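Concanavalin B (Canavalia ensiformis, PDB 6CAF) is a chitinase-like seed protein of glycoside hydrolase family 18 that may act as a carbohydrate-binding protein. Local coordinates at residues A[36-41]-A[289-294]; A[153-158]-A[195-200]; A[249-254]-A[298-303]. One frame throughout, in Å; residues are numbered along the deposited sequence.

All three interactions hang on the curled parallel sheet of one (beta/alpha)8 (TIM) barrel. Along the chain, interaction 2 comes between the two segments of interaction 1 and ends before interaction 3 opens, whereas interactions 1 and 3 cross, their segments alternating. Those two are neighbours, centres about 11 Å apart: strands 247-252 and 284-290 lie side by side and helices 292-298 and 300-308 follow each other. Interaction 2 starts on strand 150-154 and its following loop, centred about 22 Å from interaction 1 and about 23 Å from interaction 3. Interactions 1 and 3 join the segments following the last strand to its two neighbours, 31-36 and 247-252, while interaction 2 joins two loops that follow strands on another part of the barrel.

Interaction 1 (A[36-41]-A[289-294]); sequences WGQRED and LWNRQA
Asp-41 and Gln-293 bring the two backbones closest, their CA atoms 4.2 Å apart, where the short 3-10 segment 39-41 meets the first turn of helix 292-298. The contact lies where the TIM barrel closes: residues 36-41 leave its first strand, 31-36, and residues 289-294 leave its last, 284-290, through a cis peptide between Trp-290 and Asn-291. Asp-41 ties the two together. Its CG stands anti to the carbonyl carbon, beside the backbone N (chi1 -67°), and OD1 accepts from Gln-293 N at 2.8 Å, on the anti side but out of the carboxylate plane. The other oxygen, OD2, takes Gly-37 N at 2.8 Å on its anti lone pair and Gln-38 N at 3.0 Å from above the plane. The nearby helix N-terminus would probably stabilise its negative charge. An alanine in place of Asp-41 would probably leave the N-H groups of Gly-37, Gln-38 and Gln-293 without these acceptors and free the loop to shift against the helix. Gly-37 suits its turn because a CB would jam against the carbonyl O of Trp-36. Asn-291 is the N-cap, its OD1 accepting from Ala-294 N at 3.1 Å, while water 2 links its ND2 to Asp-41 OD2. Gln-38 lays its amide across that of Asn-291, but its NE2 as modelled faces ND2, another donor, making the Gln-38 orientation doubtful. The extended Gln-293 runs beside Glu-40, amide and carboxylate planes 12° apart. Arg-292 slides past Asp-41 in the opposite direction; NE and NH1 donate to the hydroxyls of Thr-47 and Tyr-53, CG reaches the edge of the Trp-36 ring, and water 1, in the guanidinium plane, accepts from NH2 and donates to Asp-41 O at 2.7 Å.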
loop_
_atom_site.group_PDB
_atom_site.type_symbol
_atom_site.label_atom_id
_atom_site.label_comp_id
_atom_site.label_asym_id
_atom_site.label_seq_id
_atom_site.Cartn_x
_atom_site.Cartn_y
_atom_site.Cartn_z
ATOM N N TRP A 36 4.001 3.294 -6.724
ATOM C CA TRP A 36 4.491 3.514 -8.073
ATOM C C TRP A 36 3.350 3.462 -9.060
ATOM O O TRP A 36 2.522 2.571 -8.979
ATOM C CB TRP A 36 5.534 2.444 -8.426
ATOM C CG TRP A 36 6.064 2.588 -9.816
ATOM C CD1 TRP A 36 7.166 3.314 -10.190
ATOM C CD2 TRP A 36 5.483 2.068 -11.024
ATOM N NE1 TRP A 36 7.292 3.280 -11.563
ATOM C CE2 TRP A 36 6.261 2.537 -12.090
ATOM C CE3 TRP A 36 4.411 1.224 -11.308
ATOM C CZ2 TRP A 36 5.977 2.215 -13.406
ATOM C CZ3 TRP A 36 4.122 0.924 -12.596
ATOM C CH2 TRP A 36 4.898 1.401 -13.631
ATOM N N GLY A 37 3.310 4.397 -9.994
ATOM C CA GLY A 37 2.298 4.331 -11.023
ATOM C C GLY A 37 1.984 5.575 -11.802
ATOM O O GLY A 37 1.000 5.590 -12.505
ATOM N N GLN A 38 2.770 6.544 -11.813
ATOM C CA GLN A 38 2.639 7.829 -12.504
ATOM C C GLN A 38 3.901 8.104 -13.278
ATOM O O GLN A 38 4.927 7.487 -13.041
ATOM C CB GLN A 38 2.322 8.966 -11.538
ATOM C CG GLN A 38 3.352 9.308 -10.504
ATOM C CD GLN A 38 2.890 10.466 -9.612
ATOM O OE1 GLN A 38 1.684 10.759 -9.525
ATOM N NE2 GLN A 38 3.846 11.161 -9.007
ATOM N N ARG A 39 3.784 8.909 -14.327
ATOM C CA ARG A 39 4.930 9.140 -15.195
ATOM C C ARG A 39 6.181 9.585 -14.441
ATOM O O ARG A 39 7.292 9.092 -14.683
ATOM C CB ARG A 39 4.566 10.165 -16.271
ATOM C CG ARG A 39 5.712 10.502 -17.208
ATOM C CD ARG A 39 5.314 11.536 -18.261
ATOM N NE ARG A 39 4.595 10.903 -19.360
ATOM C CZ ARG A 39 5.170 10.430 -20.463
ATOM N NH1 ARG A 39 4.419 9.869 -21.400
ATOM N NH2 ARG A 39 6.484 10.546 -20.653
ATOM N N GLU A 40 6.015 10.432 -13.514
ATOM C CA GLU A 40 7.113 11.062 -12.786
ATOM C C GLU A 40 7.842 10.104 -11.831
ATOM O O GLU A 40 8.870 10.472 -11.248
ATOM C CB GLU A 40 6.617 12.312 -12.030
ATOM C CG GLU A 40 6.131 13.436 -12.952
ATOM C CD GLU A 40 4.640 13.281 -13.395
ATOM O OE1 GLU A 40 3.952 12.305 -13.070
ATOM O OE2 GLU A 40 4.160 14.209 -14.076
ATOM N N ASP A 41 7.209 8.935 -11.624
ATOM C CA ASP A 41 7.819 7.928 -10.784
ATOM C C ASP A 41 8.956 7.213 -11.494
ATOM O O ASP A 41 9.685 6.450 -10.873
ATOM C CB ASP A 41 6.802 6.867 -10.377
ATOM C CG ASP A 41 5.731 7.386 -9.469
ATOM O OD1 ASP A 41 5.977 8.336 -8.702
ATOM O OD2 ASP A 41 4.639 6.769 -9.489
ATOM N N LEU A 289 6.077 4.675 1.609
ATOM C CA LEU A 289 6.290 6.033 1.135
ATOM C C LEU A 289 5.376 6.373 -0.044
ATOM O O LEU A 289 5.384 5.696 -1.092
ATOM C CB LEU A 289 7.743 6.236 0.744
ATOM C CG LEU A 289 8.719 6.113 1.913
ATOM C CD1 LEU A 289 10.164 6.118 1.443
ATOM C CD2 LEU A 289 8.489 7.187 2.932
ATOM N N TRP A 290 4.607 7.446 0.171
ATOM C CA TRP A 290 3.848 8.096 -0.876
ATOM C C TRP A 290 4.727 9.246 -1.377
ATOM O O TRP A 290 4.917 10.211 -0.624
ATOM C CB TRP A 290 2.507 8.639 -0.334
ATOM C CG TRP A 290 1.779 9.404 -1.374
ATOM C CD1 TRP A 290 1.656 10.745 -1.442
ATOM C CD2 TRP A 290 1.201 8.877 -2.567
ATOM N NE1 TRP A 290 1.015 11.106 -2.632
ATOM C CE2 TRP A 290 0.695 9.963 -3.318
ATOM C CE3 TRP A 290 0.960 7.581 -3.033
ATOM C CZ2 TRP A 290 0.042 9.787 -4.550
ATOM C CZ3 TRP A 290 0.304 7.411 -4.264
ATOM C CH2 TRP A 290 -0.152 8.497 -5.002
ATOM N N ASN A 291 5.308 9.197 -2.581
ATOM C CA ASN A 291 5.315 8.123 -3.560
ATOM C C ASN A 291 6.732 8.027 -4.154
ATOM O O ASN A 291 7.678 8.686 -3.676
ATOM C CB ASN A 291 4.269 8.367 -4.634
ATOM C CG ASN A 291 4.524 9.653 -5.406
ATOM O OD1 ASN A 291 5.441 10.418 -5.125
ATOM N ND2 ASN A 291 3.718 9.871 -6.428
ATOM N N ARG A 292 6.901 7.196 -5.178
ATOM C CA ARG A 292 8.216 6.972 -5.730
ATOM C C ARG A 292 8.827 8.293 -6.238
ATOM O O ARG A 292 10.009 8.549 -5.996
ATOM C CB ARG A 292 8.157 5.926 -6.818
ATOM C CG ARG A 292 9.460 5.718 -7.560
ATOM C CD ARG A 292 10.608 5.246 -6.704
ATOM N NE ARG A 292 11.733 4.966 -7.569
ATOM C CZ ARG A 292 13.021 5.187 -7.323
ATOM N NH1 ARG A 292 13.411 5.459 -6.110
ATOM N NH2 ARG A 292 13.912 5.057 -8.299
ATOM N N GLN A 293 8.044 9.103 -6.942
ATOM C CA GLN A 293 8.540 10.386 -7.435
ATOM C C GLN A 293 9.130 11.211 -6.306
ATOM O O GLN A 293 10.239 11.764 -6.417
ATOM C CB GLN A 293 7.397 11.176 -8.101
ATOM C CG GLN A 293 7.764 12.583 -8.531
ATOM C CD GLN A 293 6.630 13.425 -9.058
ATOM O OE1 GLN A 293 5.489 12.997 -9.156
ATOM N NE2 GLN A 293 6.960 14.658 -9.405
ATOM N N ALA A 294 8.376 11.346 -5.217
ATOM C CA ALA A 294 8.836 12.160 -4.119
ATOM C C ALA A 294 10.081 11.577 -3.457
ATOM O O ALA A 294 10.981 12.315 -3.042
ATOM C CB ALA A 294 7.712 12.363 -3.122
HETATM O O HOH W 1 11.926 4.969 -10.833
HETATM O O HOH W 2 2.675 7.285 -7.569
#

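Interaction 2 (A[153-158]-A[195-200]); sequences FDIQKP and EYLDNA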
loop_
_atom_site.group_PDB
_atom_site.type_symbol
_atom_site.label_atom_id
_atom_site.label_comp_id
_atom_site.label_asym_id
_atom_site.label_seq_id
_atom_site.Cartn_x
_atom_site.Cartn_y
_atom_site.Cartn_z
ATOM N N PHE A 153 -5.577 -2.431 -0.390
ATOM C CA PHE A 153 -6.833 -1.694 -0.315
ATOM C C PHE A 153 -6.552 -0.248 0.103
ATOM O O PHE A 153 -6.583 0.089 1.293
ATOM C CB PHE A 153 -7.763 -2.341 0.713
ATOM C CG PHE A 153 -8.470 -3.594 0.283
ATOM C CD1 PHE A 153 -7.790 -4.683 -0.212
ATOM C CD2 PHE A 153 -9.841 -3.689 0.477
ATOM C CE1 PHE A 153 -8.475 -5.832 -0.534
ATOM C CE2 PHE A 153 -10.509 -4.848 0.204
ATOM C CZ PHE A 153 -9.835 -5.911 -0.324
ATOM N N ASP A 154 -6.319 0.633 -0.865
ATOM C CA ASP A 154 -6.053 2.043 -0.555
ATOM C C ASP A 154 -7.369 2.815 -0.698
ATOM O O ASP A 154 -7.559 3.654 -1.602
ATOM C CB ASP A 154 -4.934 2.615 -1.429
ATOM C CG ASP A 154 -4.334 3.873 -0.883
ATOM O OD1 ASP A 154 -4.894 4.484 0.045
ATOM O OD2 ASP A 154 -3.293 4.300 -1.438
ATOM N N ILE A 155 -8.297 2.485 0.180
ATOM C CA ILE A 155 -9.663 2.928 0.030
ATOM C C ILE A 155 -9.830 4.246 0.768
ATOM O O ILE A 155 -10.206 4.290 1.939
ATOM C CB ILE A 155 -10.647 1.847 0.503
ATOM C CG1 ILE A 155 -10.353 0.480 -0.169
ATOM C CG2 ILE A 155 -12.088 2.279 0.297
ATOM C CD1 ILE A 155 -10.264 0.523 -1.664
ATOM N N GLN A 156 -9.498 5.328 0.077
ATOM C CA GLN A 156 -9.431 6.609 0.713
ATOM C C GLN A 156 -10.509 7.570 0.269
ATOM O O GLN A 156 -10.826 8.521 0.981
ATOM C CB GLN A 156 -8.026 7.213 0.645
ATOM C CG GLN A 156 -7.263 7.156 -0.589
ATOM C CD GLN A 156 -6.055 8.017 -0.563
ATOM O OE1 GLN A 156 -6.155 9.217 -0.731
ATOM N NE2 GLN A 156 -4.906 7.418 -0.317
ATOM N N LYS A 157 -11.081 7.296 -0.889
ATOM C CA LYS A 157 -12.061 8.140 -1.502
ATOM C C LYS A 157 -12.969 7.279 -2.377
ATOM O O LYS A 157 -13.107 7.537 -3.573
ATOM C CB LYS A 157 -11.351 9.236 -2.329
ATOM C CG LYS A 157 -12.274 10.325 -2.813
ATOM C CD LYS A 157 -11.719 11.112 -3.998
ATOM C CE LYS A 157 -11.218 10.250 -5.157
ATOM N NZ LYS A 157 -12.127 9.167 -5.618
ATOM N N PRO A 158 -13.608 6.252 -1.777
ATOM C CA PRO A 158 -14.558 5.452 -2.505
ATOM C C PRO A 158 -15.872 6.161 -2.650
ATOM O O PRO A 158 -16.115 7.162 -1.986
ATOM C CB PRO A 158 -14.753 4.233 -1.620
ATOM C CG PRO A 158 -14.662 4.836 -0.243
ATOM C CD PRO A 158 -13.555 5.864 -0.364
ATOM N N GLU A 195 -13.145 5.489 8.500
ATOM C CA GLU A 195 -14.517 5.616 7.978
ATOM C C GLU A 195 -14.864 4.605 6.904
ATOM O O GLU A 195 -16.026 4.227 6.760
ATOM C CB GLU A 195 -14.723 7.031 7.408
ATOM C CG GLU A 195 -15.751 7.176 6.284
ATOM C CD GLU A 195 -16.064 8.628 5.928
ATOM O OE1 GLU A 195 -15.123 9.467 5.918
ATOM O OE2 GLU A 195 -17.261 8.927 5.656
ATOM N N TYR A 196 -13.870 4.174 6.142
ATOM C CA TYR A 196 -14.119 3.281 5.027
ATOM C C TYR A 196 -13.716 1.844 5.263
ATOM O O TYR A 196 -14.366 0.927 4.757
ATOM C CB TYR A 196 -13.439 3.802 3.758
ATOM C CG TYR A 196 -13.861 5.178 3.409
ATOM C CD1 TYR A 196 -15.173 5.443 3.065
ATOM C CD2 TYR A 196 -12.946 6.224 3.380
ATOM C CE1 TYR A 196 -15.585 6.729 2.745
ATOM C CE2 TYR A 196 -13.338 7.513 3.063
ATOM C CZ TYR A 196 -14.663 7.756 2.738
ATOM O OH TYR A 196 -15.068 9.012 2.383
ATOM N N LEU A 197 -12.631 1.651 6.020
ATOM C CA LEU A 197 -12.015 0.355 6.138
ATOM C C LEU A 197 -12.200 -0.303 7.492
ATOM O O LEU A 197 -11.704 -1.417 7.679
ATOM C CB LEU A 197 -10.524 0.462 5.812
ATOM C CG LEU A 197 -10.192 0.610 4.328
ATOM C CD1 LEU A 197 -8.752 1.075 4.155
ATOM C CD2 LEU A 197 -10.455 -0.698 3.615
ATOM N N ASP A 198 -12.891 0.312 8.449
ATOM C CA ASP A 198 -12.957 -0.316 9.761
ATOM C C ASP A 198 -13.556 -1.718 9.722
ATOM O O ASP A 198 -13.020 -2.639 10.330
ATOM C CB ASP A 198 -13.667 0.518 10.810
ATOM C CG ASP A 198 -13.389 0.016 12.241
ATOM O OD1 ASP A 198 -12.216 -0.126 12.618
ATOM O OD2 ASP A 198 -14.359 -0.249 12.962
ATOM N N ASN A 199 -14.693 -1.885 9.044
ATOM C CA ASN A 199 -15.296 -3.224 9.018
ATOM C C ASN A 199 -14.339 -4.228 8.371
ATOM O O ASN A 199 -14.196 -5.366 8.848
ATOM C CB ASN A 199 -16.628 -3.240 8.285
ATOM C CG ASN A 199 -17.735 -2.659 9.087
ATOM O OD1 ASN A 199 -17.660 -2.528 10.289
ATOM N ND2 ASN A 199 -18.823 -2.394 8.413
ATOM N N ALA A 200 -13.694 -3.831 7.276
ATOM C CA ALA A 200 -12.727 -4.739 6.666
ATOM C C ALA A 200 -11.595 -5.078 7.641
ATOM O O ALA A 200 -11.196 -6.245 7.768
ATOM C CB ALA A 200 -12.197 -4.140 5.376
HETATM O O HOH W 3 -15.185 9.226 -0.676
#
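Pro-158 sets its CD-CG edge down on one face of the Tyr-196 ring, CD over the centre, 3.5 Å from the ring centroid and only 1° off the normal, a nearly ideal CH-pi contact. CG of the same proline reaches toward the rim, 3.4 Å from Tyr-196 CD1. On the opposite face the aliphatic CG of Glu-195 sits over the centre, so the phenol is sandwiched. Two backbone carbonyls approach the ring obliquely, Gln-156 O coming within 3.4 Å of Tyr-196 CE2. Next along the chain, Leu-197 crosses Ile-155 at about a right angle, with its CD2 4.0 Å from Ile-155 CG1; its other methyl, CD1, meets Phe-153 O. A branched aliphatic residue on each side fills this part closely, and Trp-164 of helix 164-178 also packs on Ile-155 and Pro-158.

The contact joins the loop after strand 150-154 of the TIM barrel to the one leading into helix 198-202. Inverse gamma turns centred on Asp-154 and Ile-155 bend the chain here, in the segment that corresponds to the family 18 signature DxxDxDxE, which this chain does not keep intact. Judged by that pattern, Gln-156 stands where active relatives carry the catalytic glutamate, consistent with a chitinase-like protein. Its side chain sets out away from residues 195-200, and NE2 donates to Asp-154 OD1 at 3.0 Å, almost straight (178°), in the plane of the glutamine amide but from above the plane of the carboxylate.

Polar linkage across the segments runs through water 3, which donates to Pro-158 O at 2.6 Å and is hydrogen-bonded to Tyr-196 OH. The direct contact therefore rests largely on dispersion and CH-pi attraction, with two carbonyl oxygens beside the ring, and depends on shape more than on charge.

Interaction 3 (A[249-254]-A[298-303]); sequences LELPAS and TGYSTN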
loop_
_atom_site.group_PDB
_atom_site.type_symbol
_atom_site.label_atom_id
_atom_site.label_comp_id
_atom_site.label_asym_id
_atom_site.label_seq_id
_atom_site.Cartn_x
_atom_site.Cartn_y
_atom_site.Cartn_z
ATOM N N LEU A 249 3.969 2.454 9.105
ATOM C CA LEU A 249 3.637 3.870 8.959
ATOM C C LEU A 249 3.722 4.249 7.496
ATOM O O LEU A 249 4.803 4.159 6.890
ATOM C CB LEU A 249 4.599 4.781 9.714
ATOM C CG LEU A 249 4.675 4.580 11.213
ATOM C CD1 LEU A 249 5.757 3.558 11.553
ATOM C CD2 LEU A 249 5.027 5.898 11.887
ATOM N N GLU A 250 2.611 4.704 6.913
ATOM C CA GLU A 250 2.647 5.289 5.579
ATOM C C GLU A 250 2.834 6.789 5.731
ATOM O O GLU A 250 2.082 7.447 6.458
ATOM C CB GLU A 250 1.406 4.980 4.755
ATOM C CG GLU A 250 1.499 5.584 3.383
ATOM C CD GLU A 250 0.349 5.224 2.490
ATOM O OE1 GLU A 250 0.028 4.020 2.450
ATOM O OE2 GLU A 250 -0.151 6.102 1.751
ATOM N N LEU A 251 3.855 7.288 5.050
ATOM C CA LEU A 251 4.318 8.654 5.222
ATOM C C LEU A 251 4.575 9.273 3.858
ATOM O O LEU A 251 4.881 8.576 2.878
ATOM C CB LEU A 251 5.642 8.626 5.988
ATOM C CG LEU A 251 5.560 8.104 7.430
ATOM C CD1 LEU A 251 6.955 7.904 8.002
ATOM C CD2 LEU A 251 4.704 9.027 8.253
ATOM N N PRO A 252 4.500 10.602 3.794
ATOM C CA PRO A 252 4.864 11.274 2.555
ATOM C C PRO A 252 6.374 11.367 2.431
ATOM O O PRO A 252 7.062 11.617 3.416
ATOM C CB PRO A 252 4.252 12.665 2.720
ATOM C CG PRO A 252 4.177 12.880 4.177
ATOM C CD PRO A 252 4.076 11.548 4.839
ATOM N N ALA A 253 6.888 11.200 1.215
ATOM C CA ALA A 253 8.342 11.208 1.049
ATOM C C ALA A 253 8.915 12.584 0.807
ATOM O O ALA A 253 10.125 12.718 0.702
ATOM C CB ALA A 253 8.769 10.250 -0.045
ATOM N N SER A 254 8.063 13.603 0.720
ATOM C CA SER A 254 8.526 14.972 0.621
ATOM C C SER A 254 7.494 15.874 1.271
ATOM O O SER A 254 6.348 15.473 1.444
ATOM C CB SER A 254 8.682 15.378 -0.838
ATOM O OG SER A 254 7.419 15.507 -1.440
ATOM N N THR A 298 13.851 13.412 -3.044
ATOM C CA THR A 298 14.396 13.784 -1.752
ATOM C C THR A 298 15.407 12.825 -1.135
ATOM O O THR A 298 16.109 13.177 -0.187
ATOM C CB THR A 298 13.302 13.981 -0.728
ATOM O OG1 THR A 298 12.710 12.715 -0.468
ATOM C CG2 THR A 298 12.240 14.971 -1.209
ATOM N N GLY A 299 15.475 11.593 -1.642
ATOM C CA GLY A 299 16.371 10.612 -1.096
ATOM C C GLY A 299 15.901 10.007 0.215
ATOM O O GLY A 299 16.707 9.450 0.955
ATOM N N TYR A 300 14.588 10.049 0.474
ATOM C CA TYR A 300 14.059 9.642 1.770
ATOM C C TYR A 300 14.456 8.201 2.141
ATOM O O TYR A 300 15.085 7.961 3.171
ATOM C CB TYR A 300 12.528 9.826 1.767
ATOM C CG TYR A 300 11.907 9.855 3.142
ATOM C CD1 TYR A 300 11.783 8.711 3.911
ATOM C CD2 TYR A 300 11.463 11.014 3.665
ATOM C CE1 TYR A 300 11.218 8.775 5.186
ATOM C CE2 TYR A 300 10.883 11.078 4.915
ATOM C CZ TYR A 300 10.769 9.968 5.676
ATOM O OH TYR A 300 10.178 10.043 6.916
ATOM N N SER A 301 14.080 7.229 1.315
ATOM C CA SER A 301 14.383 5.868 1.668
ATOM C C SER A 301 15.882 5.595 1.686
ATOM O O SER A 301 16.348 4.813 2.502
ATOM C CB SER A 301 13.663 4.860 0.763
ATOM O OG SER A 301 14.008 5.022 -0.609
ATOM N N THR A 302 16.633 6.235 0.797
ATOM C CA THR A 302 18.065 6.053 0.817
ATOM C C THR A 302 18.651 6.446 2.170
ATOM O O THR A 302 19.523 5.760 2.731
ATOM C CB THR A 302 18.679 6.843 -0.339
ATOM O OG1 THR A 302 18.290 6.188 -1.553
ATOM C CG2 THR A 302 20.175 6.853 -0.249
ATOM N N ASN A 303 18.183 7.567 2.704
ATOM C CA ASN A 303 18.669 8.037 3.991
ATOM C C ASN A 303 18.275 7.235 5.180
ATOM O O ASN A 303 19.014 6.926 6.086
ATOM C CB ASN A 303 18.312 9.486 4.182
ATOM C CG ASN A 303 19.196 10.381 3.364
ATOM O OD1 ASN A 303 20.407 10.204 3.342
ATOM N ND2 ASN A 303 18.613 11.322 2.693
HETATM O O HOH W 4 7.527 11.520 6.133
#
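The ring of Tyr-300 meets two backbone carbonyls of residues 249-254, both obliquely: Ala-253 O lies 3.7 Å from Tyr-300 CD2, and Pro-252 O lies 4.1 Å from Tyr-300 CE2. Leu-289 CD2 packs on Tyr-300 CD1, and Pro-266 and Leu-269 of helix 266-273 pack on the same side chain. At the far end Leu-251 crosses the tyrosine at about a right angle, bringing Leu-251 CD1 4.0 Å from Tyr-300 OH. That oxygen is buried yet served: it is hydrogen-bonded to Ile-264 O and accepts from water 4, which also donates to Pro-252 O at 2.8 Å. Tyrosine suits the site by joining an apolar ring to a polar tip. The side chain leaves the helix toward residues 249-254, and CG, anti to the backbone N (chi1 -162°), comes to lie by Ala-253 O.

In the TIM barrel this fastens the end of strand 247-252 to the start of helix 300-308, beside the last strand, 284-290. Gly-299 makes the turn between helices 292-298 and 300-308, leaving the first with positive phi (76°) and serving as N-cap of the second. Small residues let the backbones approach: Ala-253 CB is 4.2 Å from Tyr-300 CB and also touches Ala-294 and Asp-295. Thr-298 uses both branches. Its methyl CG2 packs on Ser-254 CB at 3.6 Å, while OG1, held between the backbone N and the carbonyl carbon (chi1 68°), lies 2.8 Å from Ala-253 O. Ala-294 O competes for the same hydroxyl proton, and Tyr-300 N donates weakly to OG1 at 3.4 Å.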